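Local coordinates for protein alpha,alpha-trehalose-phosphate synthase (UDP-forming) (PDB 5HXA) that belongs to glycosyltransferase family 20 and is built on the GT-B fold, two Rossmann-like domains facing each other, at residues L32-L37 with N447-W452; F145-R150 with L181-C186; Y188-F193 with D454-D459. All coordinates share one frame; numbering follows the deposited sequence.

All three contacts lie in the half of the molecule built on the mixed sheet that holds strands 12-16, 134-138, 158-161 and 190-193. Contacts 1 and 3 use successive turns of helix 449-461 near the C-terminus, with centres about 13 Å apart. Their segments alternate along the chain. Contact 2 joins two helices beside that sheet. Its centre lies 15 Å from that of contact 3 and 25 Å from that of contact 1. It closes before contact 3 opens and is nested in the loop of contact 1. Arg150 NH2 of contact 2 forms a 2.7 Å salt bridge with Asp189 OD2 of contact 3. Through contacts 1 and 3 the last helix packs on helix 32-43 and strand 190-193.

Contact 1: residues L32-L37 with N447-W452; sequences LAIGVL and NNLSVW
Leu449 and Trp452 of helix 449-461 meet Ile34 and Gly35 of helix 32-43. The main apolar touch is between Ile34 CG2 and Leu449 CD2, 3.6 Å apart. Their branches meet at a slant. Leu449 CD2 also lies 3.6 Å from Ile34 O and 3.9 Å from Gly35 CA, so one methyl covers both side chain and backbone. In Leu449 a chi1 of -173° swings CG towards the other helix, and chi2 (54°) places CD2 against Ile34 and Gly35. Gly35 is where the backbones come nearest, with its CA 6.5 Å from Leu449 CA. Trp452 reaches the same glycine with the rim of its six-membered ring. Its CZ3 is 3.9 Å from Gly35 O, which lies at the ring edge and in the ring plane. This carbonyl oxygen is buried by the contact and has no hydrogen-bond partner in the model.

The next shell sets these groups in place. Asn448 is the N-cap of helix 449-461, and its OD1 accepts weak bonds from Ser450 N and Val451 N. Asn448 ND2 donates back to Arg445 O, which ties the cap to the end of the preceding helix. Ser450 OG is hydrogen-bonded to Tyr237 OH, and the tyrosine also packs on Ile34 and Leu449. The Trp452 ring meets Phe161 edge-to-face and also touches Trp136 of the central sheet. The arrangement packs the start of the last helix against the helix between strands 12-16 and 46-48, consistent with the C-terminal return to the N-terminal Rossmann-like domain in GT-B proteins.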
# COMPACT_ATOMS: atom_id res chain seq x y z
N LEU A 32 23.53 9.30 12.03
CA LEU A 32 23.75 10.43 11.14
C LEU A 32 25.11 11.06 11.40
O LEU A 32 25.80 11.50 10.46
CB LEU A 32 22.64 11.48 11.29
CG LEU A 32 22.73 12.71 10.38
CD1 LEU A 32 22.80 12.30 8.91
CD2 LEU A 32 21.56 13.62 10.61
N ALA A 33 25.53 11.08 12.68
CA ALA A 33 26.79 11.71 13.07
C ALA A 33 27.96 11.16 12.29
O ALA A 33 28.76 11.92 11.73
CB ALA A 33 27.01 11.51 14.58
N ILE A 34 28.09 9.83 12.22
CA ILE A 34 29.18 9.24 11.45
C ILE A 34 29.06 9.61 9.97
O ILE A 34 30.06 9.66 9.26
CB ILE A 34 29.22 7.71 11.66
CG1 ILE A 34 30.56 7.14 11.19
CG2 ILE A 34 28.07 7.02 10.93
CD1 ILE A 34 31.75 7.74 11.89
N GLY A 35 27.84 9.92 9.50
CA GLY A 35 27.67 10.28 8.11
C GLY A 35 28.10 11.70 7.78
O GLY A 35 28.54 11.96 6.65
N VAL A 36 27.99 12.63 8.72
CA VAL A 36 28.18 14.05 8.43
C VAL A 36 29.35 14.68 9.17
O VAL A 36 29.87 15.70 8.70
CB VAL A 36 26.89 14.86 8.71
CG1 VAL A 36 25.73 14.36 7.86
CG2 VAL A 36 26.54 14.82 10.19
N LEU A 37 29.77 14.14 10.31
CA LEU A 37 30.65 14.89 11.21
C LEU A 37 31.99 15.22 10.56
O LEU A 37 32.56 16.29 10.81
CB LEU A 37 30.86 14.12 12.51
CG LEU A 37 31.68 14.86 13.56
CD1 LEU A 37 30.96 16.13 13.99
CD2 LEU A 37 32.01 13.96 14.75
N ASN A 447 31.29 1.51 -2.36
CA ASN A 447 30.29 2.53 -2.09
C ASN A 447 30.14 2.73 -0.59
O ASN A 447 29.04 2.59 -0.04
CB ASN A 447 28.97 2.14 -2.76
CG ASN A 447 29.16 1.89 -4.25
OD1 ASN A 447 29.07 0.75 -4.72
ND2 ASN A 447 29.49 2.94 -4.99
N ASN A 448 31.24 3.07 0.08
CA ASN A 448 31.23 3.22 1.52
C ASN A 448 30.62 4.56 1.91
O ASN A 448 30.28 5.40 1.06
CB ASN A 448 32.65 3.06 2.07
CG ASN A 448 33.60 4.16 1.61
OD1 ASN A 448 33.41 5.33 1.93
ND2 ASN A 448 34.64 3.78 0.88
N LEU A 449 30.50 4.78 3.22
CA LEU A 449 29.81 5.96 3.73
C LEU A 449 30.46 7.27 3.26
O LEU A 449 29.75 8.26 3.05
CB LEU A 449 29.77 5.91 5.26
CG LEU A 449 28.94 6.96 5.98
CD1 LEU A 449 27.52 6.98 5.45
CD2 LEU A 449 28.97 6.67 7.48
N SER A 450 31.79 7.29 3.09
CA SER A 450 32.43 8.51 2.59
C SER A 450 31.99 8.82 1.17
O SER A 450 31.79 9.99 0.82
CB SER A 450 33.95 8.39 2.65
OG SER A 450 34.41 8.48 3.98
N VAL A 451 31.84 7.79 0.33
CA VAL A 451 31.37 8.00 -1.03
C VAL A 451 29.97 8.59 -1.03
O VAL A 451 29.68 9.54 -1.77
CB VAL A 451 31.43 6.68 -1.83
CG1 VAL A 451 30.75 6.84 -3.20
CG2 VAL A 451 32.87 6.23 -2.01
N TRP A 452 29.10 8.07 -0.17
CA TRP A 452 27.75 8.62 -0.03
C TRP A 452 27.79 10.11 0.28
O TRP A 452 27.16 10.92 -0.41
CB TRP A 452 27.02 7.86 1.08
CG TRP A 452 25.69 8.44 1.45
CD1 TRP A 452 24.52 8.28 0.77
CD2 TRP A 452 25.38 9.26 2.59
NE1 TRP A 452 23.51 8.95 1.41
CE2 TRP A 452 24.00 9.56 2.53
CE3 TRP A 452 26.14 9.77 3.65
CZ2 TRP A 452 23.36 10.34 3.50
CZ3 TRP A 452 25.50 10.54 4.62
CH2 TRP A 452 24.12 10.82 4.53

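Contact 2: residues F145-R150 with L181-C186; sequences FARCLR and LVKAMC
The first torsion of Arg147 (178°) puts CG trans to the backbone N, and the chain stays extended as far as NE, which lays it over Ala184 and brings its guanidinium to Lys183. Lys183 is also stretched out, its CG opposite the backbone N (chi1 174°), and the two long chains run at a slant to each other. The aliphatic part of Arg147 packs on the alanine, with Arg147 CD 3.9 Å from Ala184 CB. The small methyl lets the backbones come close: Arg147 CA and Ala184 CA are 5.3 Å apart. Further out, Lys183 CE sits over one face of the guanidinium, 3.8 Å from Arg147 NH1. The like charges also lie near each other without contact, Arg147 NH2 4.4 Å from Lys183 NZ. This closeness is probably eased by solvent, since Lys183 is exposed. Arg147 NE also has a long, weak ion pair with Glu151.

No direct hydrogen bond joins the two segments, but two waters do. Water 1 accepts from Arg147 N in the first turn of its helix and donates to Ala184 O at 2.7 Å, near the end of the other helix. Water 2 lies at the guanidinium edge, in its plane. It accepts from Arg147 NH1 at 3.0 Å and donates to Lys183 O at 2.7 Å. Helix 145-151 links strands 134-138 and 158-161, and helix 178-185 lies between strands 158-161 and 190-193. The contact is therefore one between the helices of successive parallel beta-alpha-beta crossovers, the repeating pattern of a Rossmann-like domain.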
# COMPACT_ATOMS: atom_id res chain seq x y z
N PHE A 145 11.13 22.36 4.87
CA PHE A 145 12.10 23.28 5.47
C PHE A 145 12.74 24.19 4.43
O PHE A 145 12.97 25.38 4.70
CB PHE A 145 13.16 22.46 6.21
CG PHE A 145 14.03 23.28 7.13
CD1 PHE A 145 13.56 23.73 8.35
CD2 PHE A 145 15.33 23.61 6.76
CE1 PHE A 145 14.36 24.49 9.20
CE2 PHE A 145 16.14 24.37 7.59
CZ PHE A 145 15.66 24.80 8.81
N ALA A 146 13.07 23.67 3.24
CA ALA A 146 13.67 24.53 2.22
C ALA A 146 12.69 25.60 1.76
O ALA A 146 13.09 26.74 1.50
CB ALA A 146 14.16 23.71 1.03
N ARG A 147 11.40 25.26 1.64
CA ARG A 147 10.44 26.28 1.23
C ARG A 147 10.31 27.37 2.30
O ARG A 147 10.21 28.56 1.97
CB ARG A 147 9.07 25.65 0.93
CG ARG A 147 8.03 26.72 0.55
CD ARG A 147 6.81 26.16 -0.14
NE ARG A 147 5.92 27.22 -0.60
CZ ARG A 147 5.93 27.74 -1.83
NH1 ARG A 147 6.79 27.30 -2.74
NH2 ARG A 147 5.07 28.70 -2.15
N CYS A 148 10.32 26.98 3.58
CA CYS A 148 10.36 27.98 4.64
C CYS A 148 11.58 28.88 4.50
O CYS A 148 11.50 30.10 4.72
CB CYS A 148 10.36 27.30 6.01
SG CYS A 148 8.86 26.39 6.41
N LEU A 149 12.73 28.31 4.15
CA LEU A 149 13.92 29.14 4.00
C LEU A 149 13.79 30.09 2.81
O LEU A 149 14.11 31.28 2.92
CB LEU A 149 15.18 28.27 3.88
CG LEU A 149 15.65 27.60 5.18
CD1 LEU A 149 16.78 26.62 4.89
CD2 LEU A 149 16.08 28.64 6.24
N ARG A 150 13.31 29.58 1.66
CA ARG A 150 13.13 30.45 0.49
C ARG A 150 12.20 31.60 0.79
O ARG A 150 12.39 32.72 0.31
CB ARG A 150 12.58 29.66 -0.70
CG ARG A 150 13.39 28.43 -1.11
CD ARG A 150 14.85 28.79 -1.41
NE ARG A 150 15.53 27.61 -1.93
CZ ARG A 150 16.85 27.46 -2.02
NH1 ARG A 150 17.67 28.44 -1.62
NH2 ARG A 150 17.35 26.34 -2.51
N LEU A 181 3.13 19.23 0.03
CA LEU A 181 4.42 18.72 0.48
C LEU A 181 5.38 18.53 -0.69
O LEU A 181 6.55 18.89 -0.59
CB LEU A 181 4.21 17.40 1.22
CG LEU A 181 3.57 17.51 2.62
CD1 LEU A 181 3.18 16.13 3.16
CD2 LEU A 181 4.47 18.26 3.61
N VAL A 182 4.91 17.94 -1.79
CA VAL A 182 5.81 17.75 -2.94
C VAL A 182 6.23 19.10 -3.51
O VAL A 182 7.40 19.30 -3.85
CB VAL A 182 5.16 16.87 -4.01
CG1 VAL A 182 6.04 16.84 -5.27
CG2 VAL A 182 4.95 15.44 -3.46
N LYS A 183 5.28 20.03 -3.64
CA LYS A 183 5.63 21.38 -4.09
C LYS A 183 6.73 21.97 -3.21
O LYS A 183 7.74 22.48 -3.71
CB LYS A 183 4.40 22.28 -4.08
CG LYS A 183 4.76 23.75 -4.41
CD LYS A 183 3.50 24.61 -4.59
CE LYS A 183 3.87 26.06 -4.90
NZ LYS A 183 2.66 26.85 -5.30
N ALA A 184 6.56 21.89 -1.89
CA ALA A 184 7.56 22.45 -0.98
C ALA A 184 8.90 21.75 -1.14
O ALA A 184 9.95 22.39 -1.06
CB ALA A 184 7.08 22.35 0.47
N MET A 185 8.89 20.44 -1.38
CA MET A 185 10.16 19.72 -1.55
C MET A 185 10.97 20.26 -2.73
O MET A 185 12.20 20.16 -2.73
CB MET A 185 9.91 18.23 -1.74
CG MET A 185 9.50 17.50 -0.45
SD MET A 185 8.98 15.80 -0.78
CE MET A 185 10.57 14.96 -0.98
N CYS A 186 10.31 20.81 -3.75
CA CYS A 186 11.05 21.31 -4.91
C CYS A 186 11.69 22.68 -4.66
O CYS A 186 12.31 23.23 -5.59
CB CYS A 186 10.13 21.34 -6.13
SG CYS A 186 9.66 19.65 -6.68
O HOH W 1 10.99 22.35 1.40
O HOH W 2 8.50 25.07 -3.69

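Contact 3: residues Y188-F193 with D454-D459; sequences YDVIGF and DTFLAD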
# COMPACT_ATOMS: atom_id res chain seq x y z
N TYR A 188 14.08 22.67 -2.54
CA TYR A 188 15.44 22.15 -2.44
C TYR A 188 16.12 22.18 -3.81
O TYR A 188 15.50 21.91 -4.84
CB TYR A 188 15.43 20.71 -1.91
CG TYR A 188 15.10 20.59 -0.42
CD1 TYR A 188 16.04 20.90 0.55
CD2 TYR A 188 13.85 20.13 -0.00
CE1 TYR A 188 15.75 20.79 1.91
CE2 TYR A 188 13.54 20.01 1.36
CZ TYR A 188 14.49 20.35 2.30
OH TYR A 188 14.20 20.25 3.64
N ASP A 189 17.43 22.49 -3.80
CA ASP A 189 18.23 22.41 -5.02
C ASP A 189 18.63 20.98 -5.37
O ASP A 189 18.80 20.67 -6.55
CB ASP A 189 19.50 23.25 -4.88
CG ASP A 189 19.21 24.72 -4.75
OD1 ASP A 189 18.65 25.31 -5.70
OD2 ASP A 189 19.55 25.29 -3.68
N VAL A 190 18.83 20.13 -4.37
CA VAL A 190 19.20 18.74 -4.56
C VAL A 190 18.32 17.90 -3.64
O VAL A 190 18.17 18.22 -2.45
CB VAL A 190 20.70 18.49 -4.24
CG1 VAL A 190 21.07 17.00 -4.45
CG2 VAL A 190 21.60 19.41 -5.08
N ILE A 191 17.74 16.83 -4.18
CA ILE A 191 16.98 15.88 -3.38
C ILE A 191 17.59 14.50 -3.59
O ILE A 191 17.70 14.04 -4.73
CB ILE A 191 15.49 15.87 -3.73
CG1 ILE A 191 14.84 17.22 -3.44
CG2 ILE A 191 14.78 14.77 -2.93
CD1 ILE A 191 13.35 17.25 -3.81
N GLY A 192 17.98 13.86 -2.50
CA GLY A 192 18.53 12.51 -2.53
C GLY A 192 17.58 11.52 -1.86
O GLY A 192 16.95 11.84 -0.85
N PHE A 193 17.49 10.33 -2.45
CA PHE A 193 16.73 9.21 -1.93
C PHE A 193 17.65 8.01 -1.77
O PHE A 193 18.77 7.99 -2.29
CB PHE A 193 15.56 8.84 -2.86
CG PHE A 193 14.54 9.94 -3.04
CD1 PHE A 193 13.55 10.15 -2.08
CD2 PHE A 193 14.54 10.73 -4.18
CE1 PHE A 193 12.59 11.15 -2.26
CE2 PHE A 193 13.59 11.73 -4.36
CZ PHE A 193 12.62 11.94 -3.39
N ASP A 454 30.37 12.25 0.05
CA ASP A 454 31.08 13.08 -0.91
C ASP A 454 30.30 13.23 -2.21
O ASP A 454 30.36 14.29 -2.85
CB ASP A 454 32.46 12.51 -1.20
CG ASP A 454 33.40 12.63 0.00
OD1 ASP A 454 33.10 13.41 0.92
OD2 ASP A 454 34.43 11.93 0.00
N THR A 455 29.58 12.19 -2.64
CA THR A 455 28.82 12.31 -3.87
C THR A 455 27.65 13.27 -3.69
O THR A 455 27.37 14.09 -4.57
CB THR A 455 28.31 10.95 -4.36
OG1 THR A 455 27.51 10.35 -3.34
CG2 THR A 455 29.48 10.02 -4.70
N PHE A 456 26.96 13.19 -2.56
CA PHE A 456 25.87 14.13 -2.33
C PHE A 456 26.41 15.55 -2.25
O PHE A 456 25.87 16.47 -2.89
CB PHE A 456 25.11 13.77 -1.05
CG PHE A 456 23.85 14.58 -0.87
CD1 PHE A 456 23.91 15.83 -0.25
CD2 PHE A 456 22.64 14.14 -1.38
CE1 PHE A 456 22.77 16.60 -0.12
CE2 PHE A 456 21.49 14.91 -1.25
CZ PHE A 456 21.56 16.14 -0.62
N LEU A 457 27.49 15.76 -1.50
CA LEU A 457 28.00 17.11 -1.30
C LEU A 457 28.56 17.71 -2.59
O LEU A 457 28.48 18.93 -2.78
CB LEU A 457 29.06 17.11 -0.19
CG LEU A 457 28.52 16.93 1.24
CD1 LEU A 457 29.66 16.89 2.24
CD2 LEU A 457 27.54 18.04 1.59
N ALA A 458 29.13 16.89 -3.48
CA ALA A 458 29.61 17.42 -4.76
C ALA A 458 28.45 17.95 -5.59
O ALA A 458 28.57 18.99 -6.24
CB ALA A 458 30.38 16.36 -5.54
N ASP A 459 27.31 17.25 -5.58
CA ASP A 459 26.13 17.77 -6.28
C ASP A 459 25.64 19.06 -5.64
O ASP A 459 25.26 20.00 -6.34
CB ASP A 459 25.01 16.73 -6.30
CG ASP A 459 25.31 15.57 -7.25
OD1 ASP A 459 26.18 15.74 -8.12
OD2 ASP A 459 24.68 14.50 -7.13
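Strand 190-193 is an inner strand of the mixed sheet, and one of its faces is covered here by helix 449-461. Val190 and Phe456 bury most of the surface here. The short strand and helix segments run nearly antiparallel, at 160°, with axes 9.5 Å apart at closest approach. Val190 CG1 lies 3.8 Å from Phe456 CE2 and approaches the ring obliquely. The valine reaches outward from the strand as the phenyl group reaches in, and they pass alongside. A Phe456 chi1 of -172° turns the ring off the helix towards the strand. Its rim then meets the backbone at a glycine: Gly192 N is at the ring edge, in the ring plane, and 3.9 Å from Phe456 CE2.

Both branches of Val190 also meet Asp459, one turn on. Val190 CG2 is 3.9 Å from Asp459 O, and Val190 CG1 is 4.4 Å from Asp459 CB. The carboxylate of Asp459 has its polar partner outside the two segments, for OD2 is hydrogen-bonded to Tyr232 OH. Tyr232 also meets the Phe456 ring edge-to-face, and Trp136 stacks on that ring. These aromatic neighbours probably help to fix how the phenyl group is turned. Ile191 and Phe193 point away from helix 449-461 and pack on helix 196-208. The strand thus has a helix on each face. This is the layering of an alpha/beta/alpha sandwich, in which alternate residues of a strand face opposite helical layers and the C-terminal helix supplies part of one of them.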